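PDB 4FD7: putative arylalkylamine N-Acetyltransferase 7 from Aedes aegypti, which probably transfers an acetyl group from acetyl-CoA to the amine nitrogen of an acceptor, as a member of the GNAT superfamily of N-acetyltransferases. Local coordinates for residues 34-38 and 39-43; 76-79 and 80-83; 135-138 and 139-143; 186-190 and 191-195. All coordinates share one frame; numbering follows the deposited sequence.

Interaction 1. Residues 34-38 and 39-43; sequences QDLPE and DRFED
The backbone oxygen E38 O is gripped twice: F41 N donates to it at 3.0 Å, and water 1, which also takes the N-H of E42, donates at 3.0 Å. One step earlier, R40 N reaches P37 O at 2.9 Å. Both main-chain bonds link an amide to the carbonyl three residues before it, the i to i+3 pattern of a 3-10 turn. The ring of F41 folds back over this turn. E38 CA sits over one face, 3.7 Å from the ring centroid and 17° off its normal, while L36 O lies at the ring's edge. With CG beside its backbone N (chi1 -64°), the E38 chain runs alongside the ring, bringing OE1 to 3.6 Å from F41 CE2 with carboxylate and ring planes only 25° apart; OE2 turns to R85. From its branch end, L36 CD2 lies 3.5 Å from F41 CD1. The R40 chain bends at chi2 and chi3, placing R40 NE 2.8 Å from D43 OD2, which accepts through its anti lone pair, while NH2 bonds to D96 O. This is a strand-to-helix connection, in which a 3-10 turn leads strand 28-35 of the five-stranded antiparallel sheet into helix 41-55.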
# COMPACT_ATOMS: atom_id res chain seq x y z
N GLN A 34 10.77 -8.84 1.90
CA GLN A 34 11.70 -8.42 2.94
C GLN A 34 11.69 -6.92 3.15
O GLN A 34 11.11 -6.18 2.34
CB GLN A 34 13.13 -8.84 2.59
CG GLN A 34 13.66 -8.21 1.29
CD GLN A 34 15.17 -8.30 1.17
OE1 GLN A 34 15.71 -9.28 0.66
NE2 GLN A 34 15.85 -7.27 1.62
N ASP A 35 12.34 -6.47 4.22
CA ASP A 35 12.56 -5.03 4.42
C ASP A 35 13.23 -4.45 3.19
O ASP A 35 14.13 -5.08 2.61
CB ASP A 35 13.49 -4.77 5.61
CG ASP A 35 12.84 -5.05 6.94
OD1 ASP A 35 11.64 -4.72 7.12
OD2 ASP A 35 13.55 -5.59 7.82
N LEU A 36 12.79 -3.27 2.79
CA LEU A 36 13.39 -2.59 1.64
C LEU A 36 14.71 -1.96 2.06
O LEU A 36 14.73 -1.07 2.91
CB LEU A 36 12.43 -1.49 1.15
CG LEU A 36 12.99 -0.61 0.03
CD1 LEU A 36 13.12 -1.40 -1.27
CD2 LEU A 36 12.12 0.64 -0.19
N PRO A 37 15.84 -2.43 1.48
CA PRO A 37 17.15 -1.89 1.84
C PRO A 37 17.26 -0.42 1.47
O PRO A 37 16.69 0.01 0.46
CB PRO A 37 18.13 -2.72 1.00
CG PRO A 37 17.39 -4.00 0.70
CD PRO A 37 15.96 -3.56 0.53
N GLU A 38 17.98 0.35 2.27
CA GLU A 38 18.10 1.78 2.00
C GLU A 38 18.64 2.07 0.59
O GLU A 38 18.14 2.96 -0.09
CB GLU A 38 18.96 2.47 3.06
CG GLU A 38 18.35 2.42 4.48
CD GLU A 38 18.06 3.81 5.03
OE1 GLU A 38 18.36 4.80 4.32
OE2 GLU A 38 17.52 3.92 6.16
N ASP A 39 19.61 1.28 0.14
CA ASP A 39 20.23 1.54 -1.17
C ASP A 39 19.33 1.13 -2.33
O ASP A 39 19.74 1.20 -3.48
CB ASP A 39 21.59 0.84 -1.28
CG ASP A 39 21.48 -0.67 -1.23
OD1 ASP A 39 20.37 -1.19 -0.97
OD2 ASP A 39 22.51 -1.35 -1.43
N ARG A 40 18.11 0.70 -2.03
CA ARG A 40 17.12 0.45 -3.08
C ARG A 40 15.94 1.43 -3.00
O ARG A 40 14.97 1.33 -3.78
CB ARG A 40 16.60 -0.98 -3.01
CG ARG A 40 17.68 -2.06 -2.99
CD ARG A 40 18.63 -2.00 -4.19
NE ARG A 40 17.95 -2.05 -5.50
CZ ARG A 40 17.51 -3.16 -6.11
NH1 ARG A 40 16.93 -3.06 -7.30
NH2 ARG A 40 17.64 -4.36 -5.55
N PHE A 41 16.03 2.39 -2.08
CA PHE A 41 14.94 3.37 -1.93
C PHE A 41 14.55 4.01 -3.27
O PHE A 41 13.37 3.97 -3.66
CB PHE A 41 15.28 4.45 -0.90
CG PHE A 41 15.09 4.01 0.54
CD1 PHE A 41 14.76 2.69 0.85
CD2 PHE A 41 15.21 4.92 1.57
CE1 PHE A 41 14.58 2.30 2.17
CE2 PHE A 41 15.03 4.54 2.89
CZ PHE A 41 14.71 3.22 3.19
N GLU A 42 15.51 4.56 -4.01
CA GLU A 42 15.13 5.25 -5.24
C GLU A 42 14.58 4.24 -6.24
O GLU A 42 13.59 4.55 -6.93
CB GLU A 42 16.26 6.09 -5.86
CG GLU A 42 15.76 7.05 -6.98
CD GLU A 42 15.00 8.28 -6.46
OE1 GLU A 42 15.24 8.69 -5.30
OE2 GLU A 42 14.17 8.84 -7.21
N ASP A 43 15.15 3.03 -6.28
CA ASP A 43 14.67 2.04 -7.22
C ASP A 43 13.19 1.80 -6.93
O ASP A 43 12.35 1.82 -7.85
CB ASP A 43 15.48 0.74 -7.14
CG ASP A 43 16.89 0.89 -7.69
OD1 ASP A 43 17.11 1.82 -8.48
OD2 ASP A 43 17.76 0.07 -7.34
O HOH W 1 18.41 4.75 -2.45

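Interaction 2. Residues 76-79 and 80-83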
# COMPACT_ATOMS: atom_id res chain seq x y z
N ALA A 76 6.90 12.97 -3.03
CA ALA A 76 7.28 13.65 -1.78
C ALA A 76 6.78 12.83 -0.57
O ALA A 76 7.54 12.61 0.40
CB ALA A 76 6.72 15.05 -1.75
N LEU A 77 5.53 12.39 -0.65
CA LEU A 77 4.94 11.56 0.43
C LEU A 77 5.70 10.25 0.70
O LEU A 77 6.06 9.96 1.85
CB LEU A 77 3.46 11.25 0.13
CG LEU A 77 2.73 10.53 1.27
CD1 LEU A 77 2.97 11.33 2.54
CD2 LEU A 77 1.24 10.43 1.00
N TRP A 78 5.88 9.46 -0.36
CA TRP A 78 6.63 8.21 -0.25
C TRP A 78 8.02 8.43 0.35
O TRP A 78 8.46 7.66 1.21
CB TRP A 78 6.79 7.55 -1.62
CG TRP A 78 5.52 6.98 -2.18
CD1 TRP A 78 4.50 6.38 -1.48
CD2 TRP A 78 5.15 6.91 -3.56
NE1 TRP A 78 3.52 5.95 -2.34
CE2 TRP A 78 3.89 6.27 -3.62
CE3 TRP A 78 5.75 7.34 -4.75
CZ2 TRP A 78 3.22 6.04 -4.83
CZ3 TRP A 78 5.08 7.12 -5.95
CH2 TRP A 78 3.84 6.48 -5.98
N LYS A 79 8.71 9.47 -0.14
CA LYS A 79 10.05 9.78 0.36
C LYS A 79 10.04 10.14 1.83
O LYS A 79 10.99 9.80 2.55
CB LYS A 79 10.74 10.87 -0.48
CG LYS A 79 11.22 10.34 -1.82
CD LYS A 79 12.13 11.31 -2.54
CE LYS A 79 12.54 10.72 -3.87
NZ LYS A 79 13.55 11.56 -4.57
N ALA A 80 8.99 10.81 2.29
CA ALA A 80 8.85 11.07 3.73
C ALA A 80 8.62 9.78 4.52
O ALA A 80 9.03 9.68 5.69
CB ALA A 80 7.75 12.07 4.02
N MET A 81 7.96 8.81 3.90
CA MET A 81 7.64 7.55 4.61
C MET A 81 8.79 6.55 4.72
O MET A 81 8.91 5.85 5.73
CB MET A 81 6.46 6.85 3.93
CG MET A 81 5.14 7.62 4.00
SD MET A 81 3.91 6.86 2.93
CE MET A 81 3.68 5.29 3.75
N LEU A 82 9.62 6.45 3.68
CA LEU A 82 10.66 5.42 3.62
C LEU A 82 11.59 5.30 4.84
O LEU A 82 11.92 4.18 5.24
CB LEU A 82 11.50 5.56 2.34
CG LEU A 82 10.74 5.28 1.05
CD1 LEU A 82 11.45 5.91 -0.13
CD2 LEU A 82 10.60 3.79 0.84
N PRO A 83 12.03 6.44 5.42
CA PRO A 83 12.94 6.34 6.57
C PRO A 83 12.35 5.68 7.80
O PRO A 83 13.11 5.47 8.76
CB PRO A 83 13.24 7.80 6.91
CG PRO A 83 13.00 8.54 5.65
CD PRO A 83 11.86 7.84 5.00
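L77 and M81 meet one turn apart on the helix, their chains set at a slant to each other, with L77 CG 4.2 Å from M81 SD. The L77 branch gets there because its CG stands opposite the backbone N (chi1 -173°). M81 starts extended and then bends at chi3 (65°). Its sulfur also lies near the plane of the W78 indole, 4.5 Å from W78 CD1, so it meets the ring at its edge and not over a face. Further out, M151 touches L77 and M81, I103 touches W78, M81 and L82, and W78 NE1 is satisfied by M151 O. L82, the residue after M81, brings its CG to 3.3 Å from W78 O and packs on I45, I103 and L36.

The backbone keeps i to i+4 bonds as far as L82. A80 N bonds to A76 O, M81 N to L77 O, and L82 N to W78 O at 3.0 Å. W78 O also draws a second, weak bond from M81 N.

One side of this stretch is nonpolar: L77, W78, M81 and L82 supply a sulfur-containing surface whose one polar group, the indole N-H, is paired with a strand carbonyl. The polar bonds across the segments are all main-chain, and the side chains meet by van der Waals contact. P83, whose ring nitrogen carries no hydrogen, cannot continue the i to i+4 pattern, and K79 O meets P83 CD at 3.3 Å instead.

Interaction 3. Residues 135-138 and 139-143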
# COMPACT_ATOMS: atom_id res chain seq x y z
N GLN A 135 -14.03 7.23 8.34
CA GLN A 135 -15.23 6.40 8.46
C GLN A 135 -14.92 5.01 9.00
O GLN A 135 -15.74 4.44 9.73
CB GLN A 135 -15.96 6.29 7.11
CG GLN A 135 -16.49 7.62 6.62
CD GLN A 135 -17.54 8.20 7.56
OE1 GLN A 135 -17.32 9.24 8.16
NE2 GLN A 135 -18.68 7.52 7.68
N ALA A 136 -13.74 4.47 8.67
CA ALA A 136 -13.33 3.16 9.17
C ALA A 136 -13.14 3.13 10.70
O ALA A 136 -13.34 2.08 11.34
CB ALA A 136 -12.06 2.68 8.46
N ASN A 137 -12.71 4.25 11.27
CA ASN A 137 -12.72 4.42 12.72
C ASN A 137 -11.87 3.35 13.44
O ASN A 137 -12.25 2.84 14.50
CB ASN A 137 -14.18 4.39 13.20
CG ASN A 137 -14.36 4.85 14.63
OD1 ASN A 137 -13.51 5.56 15.20
ND2 ASN A 137 -15.49 4.46 15.21
N ILE A 138 -10.71 3.05 12.86
CA ILE A 138 -9.86 1.93 13.30
C ILE A 138 -9.44 1.98 14.78
O ILE A 138 -9.52 0.96 15.49
CB ILE A 138 -8.62 1.82 12.37
CG1 ILE A 138 -9.06 1.54 10.92
CG2 ILE A 138 -7.70 0.72 12.86
CD1 ILE A 138 -9.74 0.17 10.73
N PHE A 139 -9.02 3.15 15.26
CA PHE A 139 -8.45 3.24 16.61
C PHE A 139 -9.47 2.94 17.67
O PHE A 139 -9.22 2.15 18.57
CB PHE A 139 -7.85 4.63 16.87
CG PHE A 139 -6.76 5.00 15.91
CD1 PHE A 139 -5.50 4.42 16.00
CD2 PHE A 139 -7.00 5.92 14.90
CE1 PHE A 139 -4.49 4.76 15.11
CE2 PHE A 139 -5.99 6.26 14.00
CZ PHE A 139 -4.75 5.68 14.11
N ASP A 140 -10.65 3.55 17.56
CA ASP A 140 -11.71 3.29 18.54
C ASP A 140 -12.33 1.90 18.38
O ASP A 140 -12.68 1.27 19.37
CB ASP A 140 -12.79 4.36 18.46
CG ASP A 140 -12.33 5.69 19.04
OD1 ASP A 140 -11.40 5.70 19.87
OD2 ASP A 140 -12.92 6.73 18.67
N ARG A 141 -12.49 1.44 17.15
CA ARG A 141 -13.07 0.13 16.91
C ARG A 141 -12.23 -0.99 17.49
O ARG A 141 -12.76 -1.97 18.01
CB ARG A 141 -13.28 -0.11 15.42
CG ARG A 141 -14.64 0.37 14.94
CD ARG A 141 -14.87 0.08 13.47
NE ARG A 141 -14.69 -1.33 13.14
CZ ARG A 141 -13.88 -1.77 12.18
NH1 ARG A 141 -13.16 -0.90 11.47
NH2 ARG A 141 -13.77 -3.07 11.93
N TYR A 142 -10.91 -0.86 17.40
CA TYR A 142 -10.04 -1.90 17.94
C TYR A 142 -9.38 -1.54 19.27
O TYR A 142 -8.66 -2.37 19.85
CB TYR A 142 -8.96 -2.25 16.92
CG TYR A 142 -9.45 -3.06 15.74
CD1 TYR A 142 -9.68 -2.46 14.51
CD2 TYR A 142 -9.64 -4.43 15.85
CE1 TYR A 142 -10.10 -3.22 13.41
CE2 TYR A 142 -10.06 -5.18 14.77
CZ TYR A 142 -10.29 -4.58 13.55
OH TYR A 142 -10.71 -5.37 12.49
N ASN A 143 -9.63 -0.33 19.76
CA ASN A 143 -9.00 0.17 20.99
C ASN A 143 -7.49 0.04 20.89
O ASN A 143 -6.84 -0.59 21.74
CB ASN A 143 -9.51 -0.58 22.23
CG ASN A 143 -9.14 0.12 23.53
OD1 ASN A 143 -9.11 1.34 23.59
ND2 ASN A 143 -8.86 -0.66 24.58
O HOH W 2 -10.93 5.57 15.49
O HOH W 3 -15.62 5.97 17.90
O HOH W 4 -14.22 7.88 16.29
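R141 reaches back to A136 O across a helix-to-helix junction, in which N137 ends helix 120-136 with positive phi (59°) and at once occupies the N-cap position of helix 138-142. NH1 meets this carbonyl at 3.0 Å with the N-H nearly straight (160°), and the oxygen lies in the guanidinium plane, at its edge. The bend at chi3 carries the arginine back along N137, and its CD also passes close to A136 O. The guanidinium lies near I138 too, whose CD1 comes to 3.7 Å from R141 NH1.

Main-chain bonds start the short helix: R141 N donates to N137 O, and Y142 N to I138 O at 3.0 Å. Y142 runs side by side with I138, and I138 O lies at the edge of the tyrosine ring, near its plane, while I138 CG2 touches Y142 CD1 at 4.1 Å.

The N137 side chain makes no direct capping bond. Water 2 donates to N137 OD1 at 2.6 Å and accepts from D140 N at 2.9 Å, consistent with a water-mediated cap. The N137 amide stands almost perpendicular to the D140 carboxylate (88°), and water 3 lies between them, accepting from N137 ND2 at 3.1 Å and lying 2.9 Å from D140 OD2.

A second shell holds these groups in place. I138 packs on L183, A185 and Y232, so the junction rests against the three-stranded sheet, and F139 meets the ring of Y147. D205 pairs with R141 NH1 and R109 with D140 OD1, while Y142 OH is hydrogen-bonded to S234 OG.

Interaction 4. Residues 186-190 and 191-195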
# COMPACT_ATOMS: atom_id res chain seq x y z
N THR A 186 -5.80 -0.67 5.79
CA THR A 186 -5.39 0.00 4.57
C THR A 186 -6.62 0.27 3.72
O THR A 186 -7.62 -0.43 3.84
CB THR A 186 -4.31 -0.85 3.83
OG1 THR A 186 -3.06 -0.70 4.50
CG2 THR A 186 -4.14 -0.44 2.37
N CYS A 187 -6.57 1.34 2.93
CA CYS A 187 -7.60 1.56 1.93
C CYS A 187 -7.19 0.85 0.65
O CYS A 187 -6.20 1.22 0.02
CB CYS A 187 -7.77 3.06 1.63
SG CYS A 187 -9.00 3.35 0.34
N PHE A 188 -7.91 -0.22 0.31
CA PHE A 188 -7.71 -0.95 -0.93
C PHE A 188 -8.68 -0.41 -1.97
O PHE A 188 -9.91 -0.39 -1.77
CB PHE A 188 -7.88 -2.44 -0.70
CG PHE A 188 -6.90 -3.01 0.28
CD1 PHE A 188 -7.23 -3.16 1.63
CD2 PHE A 188 -5.64 -3.39 -0.13
CE1 PHE A 188 -6.31 -3.68 2.53
CE2 PHE A 188 -4.71 -3.92 0.77
CZ PHE A 188 -5.05 -4.07 2.09
N THR A 189 -8.12 0.05 -3.08
CA THR A 189 -8.83 0.95 -3.96
C THR A 189 -9.43 0.27 -5.18
O THR A 189 -10.34 0.80 -5.81
CB THR A 189 -7.91 2.06 -4.44
OG1 THR A 189 -6.80 1.46 -5.13
CG2 THR A 189 -7.40 2.86 -3.24
N GLY A 190 -8.91 -0.91 -5.52
CA GLY A 190 -9.38 -1.64 -6.68
C GLY A 190 -9.73 -3.08 -6.40
O GLY A 190 -9.46 -3.58 -5.31
N PRO A 191 -10.31 -3.77 -7.38
CA PRO A 191 -10.92 -5.09 -7.19
C PRO A 191 -9.90 -6.19 -6.85
O PRO A 191 -10.12 -6.97 -5.92
CB PRO A 191 -11.56 -5.36 -8.55
CG PRO A 191 -10.73 -4.62 -9.52
CD PRO A 191 -10.33 -3.36 -8.80
N ASN A 192 -8.80 -6.25 -7.58
CA ASN A 192 -7.81 -7.27 -7.31
C ASN A 192 -7.02 -7.06 -6.01
O ASN A 192 -6.69 -8.03 -5.33
CB ASN A 192 -6.88 -7.46 -8.51
CG ASN A 192 -7.63 -7.94 -9.73
OD1 ASN A 192 -7.42 -7.43 -10.83
ND2 ASN A 192 -8.51 -8.92 -9.55
N SER A 193 -6.72 -5.81 -5.67
CA SER A 193 -6.06 -5.51 -4.39
C SER A 193 -6.96 -5.89 -3.22
O SER A 193 -6.49 -6.44 -2.20
CB SER A 193 -5.61 -4.04 -4.32
OG SER A 193 -6.69 -3.14 -4.49
N GLN A 194 -8.26 -5.62 -3.37
CA GLN A 194 -9.25 -6.07 -2.39
C GLN A 194 -9.31 -7.60 -2.29
O GLN A 194 -9.40 -8.15 -1.20
CB GLN A 194 -10.63 -5.48 -2.71
CG GLN A 194 -10.71 -3.95 -2.48
CD GLN A 194 -11.78 -3.27 -3.30
OE1 GLN A 194 -12.64 -3.93 -3.90
NE2 GLN A 194 -11.73 -1.93 -3.34
N THR A 195 -9.24 -8.27 -3.44
CA THR A 195 -9.20 -9.73 -3.49
C THR A 195 -7.99 -10.28 -2.73
O THR A 195 -8.10 -11.25 -1.96
CB THR A 195 -9.17 -10.22 -4.97
OG1 THR A 195 -10.40 -9.85 -5.61
CG2 THR A 195 -8.99 -11.74 -5.04
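Among the hydrogen bonds, Q194 supplies two. Its side-chain NE2 donates to F188 O at 2.9 Å, almost straight (171°) and with the oxygen in the amide plane, though the donor stands well above the F188 carbonyl plane. The backbone N of the same residue takes G190 O at 3.1 Å. S193 OG is the second donor to G190 O, at 2.9 Å, so this oxygen is gripped twice. The serine hydroxyl lies between the backbone N and the carbonyl carbon (chi1 58°), turned back toward the glycine. Inside the helix, P191 O is likewise shared, by T195 N and T195 OG1 from opposite faces of its plane. Outside the pair, Q194 NE2 also bonds to F229 O, so one amide nitrogen links the helix to two strand carbonyls.

Van der Waals contact completes the junction. The extended Q194 chain brings CG to 3.7 Å from F188 CB. T186 CG2 lies over the centre of one face of the F188 ring, and F202 meets that ring edge to face.

G190 is the N-cap residue of helix 191-200, entered from strand 183-188. This strand-to-helix turn is consistent with the β5-α4 connection of the GNAT fold.

How the interactions relate
Interactions 1 and 2 form one neighbourhood, their centres 12 Å apart. L36 and F41 pack on L82: F41 CZ lies 3.6 Å from L82 O and L36 CD2 3.6 Å from L82 CD2. E42 OE1 and K79 NZ add a long, weak ion pair at 3.4 Å. F41 and L82 each have bound 1,2-ethanediol, probably from the crystallisation liquor, about 3 Å from the side chain. Interaction 4 includes the end of strand 183-188, on whose L183 and A185 the I138 of interaction 3 packs; their nearest atoms are about 6 Å apart. In GNAT enzymes acetyl-CoA usually binds between the strands equivalent to 146-155 and 183-188, so interaction 4 probably lies close to that cleft.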